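Local coordinates for protein endo-beta-1,4-glucanase (cellulase B) (Bacillus halodurans, PDB 4V2X) that hydrolyses beta-glucans, probably including xyloglucan and mixed-linkage beta-1,3-1,4-glucans, with a family 5 glycoside hydrolase module aided by a carbohydrate-binding module, at residues L215-R227 and L255-L267. Residues are numbered along the deposited sequence; the frame is centred on the assembly and turned at random.
With CA (calcium ion), chain B.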
loop_
_atom_site.group_PDB
_atom_site.type_symbol
_atom_site.label_atom_id
_atom_site.label_comp_id
_atom_site.label_asym_id
_atom_site.label_seq_id
_atom_site.Cartn_x
_atom_site.Cartn_y
_atom_site.Cartn_z
ATOM N N LEU A 215 -8.959 -1.048 3.105
ATOM C CA LEU A 215 -8.950 -0.877 4.560
ATOM C C LEU A 215 -8.141 0.359 4.971
ATOM O O LEU A 215 -8.552 1.119 5.854
ATOM C CB LEU A 215 -8.431 -2.130 5.274
ATOM C CG LEU A 215 -8.336 -2.024 6.801
ATOM C CD1 LEU A 215 -9.645 -1.598 7.453
ATOM C CD2 LEU A 215 -7.866 -3.344 7.374
ATOM N N ASP A 216 -7.016 0.595 4.307
ATOM C CA ASP A 216 -6.266 1.818 4.583
ATOM C C ASP A 216 -7.155 3.048 4.373
ATOM O O ASP A 216 -7.144 3.968 5.177
ATOM C CB ASP A 216 -5.021 1.937 3.714
ATOM C CG ASP A 216 -4.388 3.312 3.806
ATOM O OD1 ASP A 216 -4.808 4.211 3.032
ATOM O OD2 ASP A 216 -3.503 3.516 4.675
ATOM N N ASP A 217 -7.913 3.059 3.281
ATOM C CA ASP A 217 -8.806 4.182 2.991
ATOM C C ASP A 217 -9.890 4.366 4.060
ATOM O O ASP A 217 -10.180 5.492 4.456
ATOM C CB ASP A 217 -9.446 4.024 1.615
ATOM C CG ASP A 217 -8.460 4.219 0.478
ATOM O OD1 ASP A 217 -7.290 4.596 0.724
ATOM O OD2 ASP A 217 -8.861 4.011 -0.681
ATOM N N LEU A 218 -10.491 3.273 4.525
ATOM C CA LEU A 218 -11.518 3.364 5.569
ATOM C C LEU A 218 -10.935 3.903 6.864
ATOM O O LEU A 218 -11.522 4.761 7.507
ATOM C CB LEU A 218 -12.153 1.999 5.848
ATOM C CG LEU A 218 -13.056 1.409 4.776
ATOM C CD1 LEU A 218 -13.438 0.001 5.188
ATOM C CD2 LEU A 218 -14.305 2.251 4.558
ATOM N N ASN A 219 -9.781 3.384 7.248
ATOM C CA ASN A 219 -9.113 3.857 8.450
ATOM C C ASN A 219 -8.729 5.331 8.342
ATOM O O ASN A 219 -8.792 6.075 9.316
ATOM C CB ASN A 219 -7.876 3.005 8.755
ATOM C CG ASN A 219 -8.224 1.669 9.402
ATOM O OD1 ASN A 219 -9.254 1.537 10.057
ATOM N ND2 ASN A 219 -7.349 0.680 9.238
ATOM N N THR A 220 -8.332 5.736 7.143
ATOM C CA THR A 220 -7.816 7.081 6.908
ATOM C C THR A 220 -8.929 8.121 6.879
ATOM O O THR A 220 -8.801 9.192 7.475
ATOM C CB THR A 220 -7.027 7.105 5.590
ATOM O OG1 THR A 220 -5.914 6.222 5.716
ATOM C CG2 THR A 220 -6.519 8.514 5.251
ATOM N N VAL A 221 -10.020 7.812 6.189
ATOM C CA VAL A 221 -11.150 8.727 6.145
ATOM C C VAL A 221 -11.792 8.886 7.532
ATOM O O VAL A 221 -12.239 9.962 7.902
ATOM C CB VAL A 221 -12.187 8.325 5.073
ATOM C CG1 VAL A 221 -12.851 6.997 5.397
ATOM C CG2 VAL A 221 -13.216 9.440 4.902
ATOM N N PHE A 222 -11.827 7.798 8.293
ATOM C CA PHE A 222 -12.303 7.828 9.673
ATOM C C PHE A 222 -11.451 8.796 10.493
ATOM O O PHE A 222 -11.977 9.677 11.175
ATOM C CB PHE A 222 -12.283 6.388 10.215
ATOM C CG PHE A 222 -12.248 6.263 11.708
ATOM C CD1 PHE A 222 -13.401 6.393 12.460
ATOM C CD2 PHE A 222 -11.066 5.930 12.355
ATOM C CE1 PHE A 222 -13.375 6.233 13.836
ATOM C CE2 PHE A 222 -11.030 5.774 13.728
ATOM C CZ PHE A 222 -12.191 5.922 14.470
ATOM N N PHE A 223 -10.135 8.658 10.381
ATOM C CA PHE A 223 -9.200 9.557 11.057
ATOM C C PHE A 223 -9.470 11.019 10.683
ATOM O O PHE A 223 -9.624 11.874 11.563
ATOM C CB PHE A 223 -7.767 9.158 10.712
ATOM C CG PHE A 223 -6.724 10.111 11.214
ATOM C CD1 PHE A 223 -6.157 9.941 12.468
ATOM C CD2 PHE A 223 -6.285 11.162 10.413
ATOM C CE1 PHE A 223 -5.185 10.809 12.924
ATOM C CE2 PHE A 223 -5.310 12.034 10.868
ATOM C CZ PHE A 223 -4.762 11.858 12.121
ATOM N N GLU A 224 -9.543 11.283 9.381
ATOM C CA GLU A 224 -9.750 12.649 8.870
ATOM C C GLU A 224 -11.042 13.269 9.406
ATOM O O GLU A 224 -11.051 14.410 9.867
ATOM C CB GLU A 224 -9.776 12.651 7.341
ATOM C CG GLU A 224 -8.411 12.527 6.686
ATOM C CD GLU A 224 -8.497 12.486 5.169
ATOM O OE1 GLU A 224 -8.988 11.474 4.618
ATOM O OE2 GLU A 224 -8.088 13.470 4.522
ATOM N N ILE A 225 -12.128 12.506 9.339
ATOM C CA ILE A 225 -13.429 12.951 9.820
ATOM C C ILE A 225 -13.389 13.268 11.305
ATOM O O ILE A 225 -13.754 14.364 11.719
ATOM C CB ILE A 225 -14.527 11.897 9.557
ATOM C CG1 ILE A 225 -14.834 11.828 8.060
ATOM C CG2 ILE A 225 -15.799 12.229 10.325
ATOM C CD1 ILE A 225 -15.599 10.597 7.641
ATOM N N VAL A 226 -12.950 12.311 12.115
ATOM C CA VAL A 226 -12.957 12.518 13.555
ATOM C C VAL A 226 -12.063 13.707 13.915
ATOM O O VAL A 226 -12.487 14.603 14.637
ATOM C CB VAL A 226 -12.533 11.254 14.340
ATOM C CG1 VAL A 226 -12.451 11.541 15.837
ATOM C CG2 VAL A 226 -13.525 10.122 14.097
ATOM N N ARG A 227 -10.839 13.724 13.398
ATOM C CA ARG A 227 -9.847 14.702 13.846
ATOM C C ARG A 227 -10.241 16.151 13.569
ATOM O O ARG A 227 -9.768 17.055 14.260
ATOM C CB ARG A 227 -8.472 14.401 13.249
ATOM C CG ARG A 227 -7.763 13.244 13.942
ATOM C CD ARG A 227 -7.169 13.680 15.276
ATOM N NE ARG A 227 -6.525 12.584 16.002
ATOM C CZ ARG A 227 -7.106 11.832 16.940
ATOM N NH1 ARG A 227 -8.370 12.014 17.299
ATOM N NH2 ARG A 227 -6.408 10.870 17.523
ATOM N N LEU A 255 -1.239 -2.379 8.792
ATOM C CA LEU A 255 -1.804 -1.471 9.790
ATOM C C LEU A 255 -0.738 -0.495 10.287
ATOM O O LEU A 255 -1.021 0.680 10.522
ATOM C CB LEU A 255 -2.398 -2.237 10.975
ATOM C CG LEU A 255 -2.890 -1.365 12.136
ATOM C CD1 LEU A 255 -3.974 -0.390 11.690
ATOM C CD2 LEU A 255 -3.391 -2.235 13.281
ATOM N N TYR A 256 0.477 -0.994 10.482
ATOM C CA TYR A 256 1.575 -0.123 10.892
ATOM C C TYR A 256 1.790 0.989 9.867
ATOM O O TYR A 256 1.925 2.158 10.233
ATOM C CB TYR A 256 2.870 -0.909 11.074
ATOM C CG TYR A 256 3.996 -0.011 11.511
ATOM C CD1 TYR A 256 4.201 0.266 12.857
ATOM C CD2 TYR A 256 4.818 0.611 10.573
ATOM C CE1 TYR A 256 5.218 1.111 13.262
ATOM C CE2 TYR A 256 5.834 1.463 10.973
ATOM C CZ TYR A 256 6.028 1.704 12.319
ATOM O OH TYR A 256 7.043 2.547 12.729
ATOM N N GLN A 257 1.811 0.616 8.590
ATOM C CA GLN A 257 1.956 1.593 7.509
ATOM C C GLN A 257 0.898 2.687 7.599
ATOM O O GLN A 257 1.202 3.874 7.453
ATOM C CB GLN A 257 1.862 0.911 6.147
ATOM C CG GLN A 257 3.066 0.058 5.781
ATOM C CD GLN A 257 2.808 -0.786 4.544
ATOM O OE1 GLN A 257 2.009 -0.412 3.681
ATOM N NE2 GLN A 257 3.484 -1.931 4.452
ATOM N N THR A 258 -0.347 2.293 7.846
ATOM C CA THR A 258 -1.438 3.258 7.948
ATOM C C THR A 258 -1.269 4.173 9.166
ATOM O O THR A 258 -1.434 5.396 9.071
ATOM C CB THR A 258 -2.798 2.535 8.005
ATOM O OG1 THR A 258 -2.994 1.799 6.789
ATOM C CG2 THR A 258 -3.945 3.513 8.203
ATOM N N ILE A 259 -0.944 3.584 10.311
ATOM C CA ILE A 259 -0.753 4.353 11.534
ATOM C C ILE A 259 0.431 5.313 11.382
ATOM O O ILE A 259 0.339 6.467 11.782
ATOM C CB ILE A 259 -0.569 3.431 12.763
ATOM C CG1 ILE A 259 -1.899 2.761 13.106
ATOM C CG2 ILE A 259 -0.060 4.215 13.969
ATOM C CD1 ILE A 259 -1.805 1.669 14.153
ATOM N N ASP A 260 1.522 4.827 10.796
ATOM C CA ASP A 260 2.733 5.637 10.590
ATOM C C ASP A 260 2.424 6.861 9.718
ATOM O O ASP A 260 2.838 7.985 10.021
ATOM C CB ASP A 260 3.823 4.774 9.939
ATOM C CG ASP A 260 5.183 5.459 9.893
ATOM O OD1 ASP A 260 5.518 6.195 10.832
ATOM O OD2 ASP A 260 5.925 5.229 8.919
ATOM N N LYS A 261 1.680 6.620 8.645
ATOM C CA LYS A 261 1.266 7.651 7.699
ATOM C C LYS A 261 0.478 8.788 8.348
ATOM O O LYS A 261 0.671 9.964 8.019
ATOM C CB LYS A 261 0.400 6.998 6.616
ATOM C CG LYS A 261 -0.157 7.948 5.579
ATOM C CD LYS A 261 -1.186 7.255 4.701
ATOM C CE LYS A 261 -2.514 7.057 5.415
ATOM N NZ LYS A 261 -3.540 6.529 4.477
ATOM N N LEU A 262 -0.416 8.436 9.260
ATOM C CA LEU A 262 -1.347 9.404 9.826
ATOM C C LEU A 262 -0.669 10.385 10.775
ATOM O O LEU A 262 -1.239 11.432 11.070
ATOM C CB LEU A 262 -2.512 8.689 10.517
ATOM C CG LEU A 262 -3.391 7.903 9.531
ATOM C CD1 LEU A 262 -4.387 7.036 10.267
ATOM C CD2 LEU A 262 -4.108 8.822 8.550
ATOM N N ASP A 263 0.529 10.041 11.250
ATOM C CA ASP A 263 1.405 10.997 11.935
ATOM C C ASP A 263 0.683 11.643 13.117
ATOM O O ASP A 263 0.645 12.863 13.252
ATOM C CB ASP A 263 1.886 12.044 10.925
ATOM C CG ASP A 263 3.041 12.885 11.436
ATOM O OD1 ASP A 263 3.851 12.398 12.246
ATOM O OD2 ASP A 263 3.136 14.044 11.014
ATOM N N ASP A 264 0.108 10.795 13.962
ATOM C CA ASP A 264 -0.737 11.212 15.076
ATOM C C ASP A 264 -0.320 10.427 16.309
ATOM O O ASP A 264 -0.074 9.228 16.212
ATOM C CB ASP A 264 -2.201 10.912 14.757
ATOM C CG ASP A 264 -3.151 11.393 15.833
ATOM O OD1 ASP A 264 -3.601 12.558 15.748
ATOM O OD2 ASP A 264 -3.476 10.605 16.750
ATOM N N PRO A 265 -0.246 11.094 17.474
ATOM C CA PRO A 265 0.253 10.434 18.684
ATOM C C PRO A 265 -0.778 9.608 19.472
ATOM O O PRO A 265 -0.405 8.951 20.448
ATOM C CB PRO A 265 0.727 11.621 19.535
ATOM C CG PRO A 265 -0.202 12.728 19.162
ATOM C CD PRO A 265 -0.519 12.529 17.706
ATOM N N ASN A 266 -2.049 9.642 19.070
ATOM C CA ASN A 266 -3.129 9.053 19.859
ATOM C C ASN A 266 -3.864 7.964 19.085
ATOM O O ASN A 266 -5.094 7.953 19.015
ATOM C CB ASN A 266 -4.086 10.151 20.323
ATOM C CG ASN A 266 -3.418 11.135 21.276
ATOM O OD1 ASN A 266 -2.328 10.877 21.785
ATOM N ND2 ASN A 266 -4.062 12.265 21.512
ATOM N N LEU A 267 -3.089 7.054 18.499
ATOM C CA LEU A 267 -3.644 5.933 17.740
ATOM C C LEU A 267 -3.349 4.610 18.453
ATOM O O LEU A 267 -2.272 4.413 19.035
ATOM C CB LEU A 267 -3.096 5.923 16.313
ATOM C CG LEU A 267 -3.440 7.152 15.456
ATOM C CD1 LEU A 267 -2.812 7.049 14.069
ATOM C CD2 LEU A 267 -4.945 7.349 15.360
HETATM CA CA CA B . -4.989 5.082 0.865
HETATM O O HOH W 1 -5.070 -0.040 7.246
HETATM O O HOH W 2 -5.001 2.769 0.191
HETATM O O HOH W 3 -2.596 4.970 1.128
#
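K261 and D216 make the charged link at one end of this contact. K261 NZ meets D216 OD2 at 3.0 Å on its syn lone pair, adds a weak bond to OD1, and also donates to T220 OG1 at 2.7 Å. T258 OG1 donates to the anti lone pair of D216 OD2 at 2.8 Å, so that one oxygen takes two donors while D216 OD1 binds calcium at 2.3 Å. D217 OD1 is a second ligand. D216 and D217 of the second subunit, with two waters, complete the site, and the metal thus ties the two copies together. With K261 and calcium so near, the D216 carboxylate is probably held ionised. A water between N219 ND2 and T258 OG1 bridges the helices too; N219 OD1 goes to S194.

Helices 209-227 and 249-262 are neighbours on the outside of the (beta/alpha)8 barrel, following strands 190-193 and 238-241, and their short segments cross at -31° with axes 10.2 Å apart. Between them the F223 ring, swung out with CG anti to the backbone N (chi1 173°), is sandwiched: L262 CB sits over its centre at 4.1 Å, and R227 CG covers the opposite face nearer the rim. At the ring's edge, D264 CB reaches CE1 at 3.5 Å.

At the other end of the contact R227, in the last turn of its helix, grips D264 of the loop after helix 249-262 side-on, NE to OD1 at 2.9 Å and NH2 to OD2 nearly straight (174°). D264 OD2 also accepts from N266 N, closing an Asx turn, while R227 NH1 is held by the carbonyls of N233 and R236. With an alanine here in place of D264, both acceptors go, and R227 would probably be left without this charged mate and the turn leading into strand 267-273 without its side-chain bond.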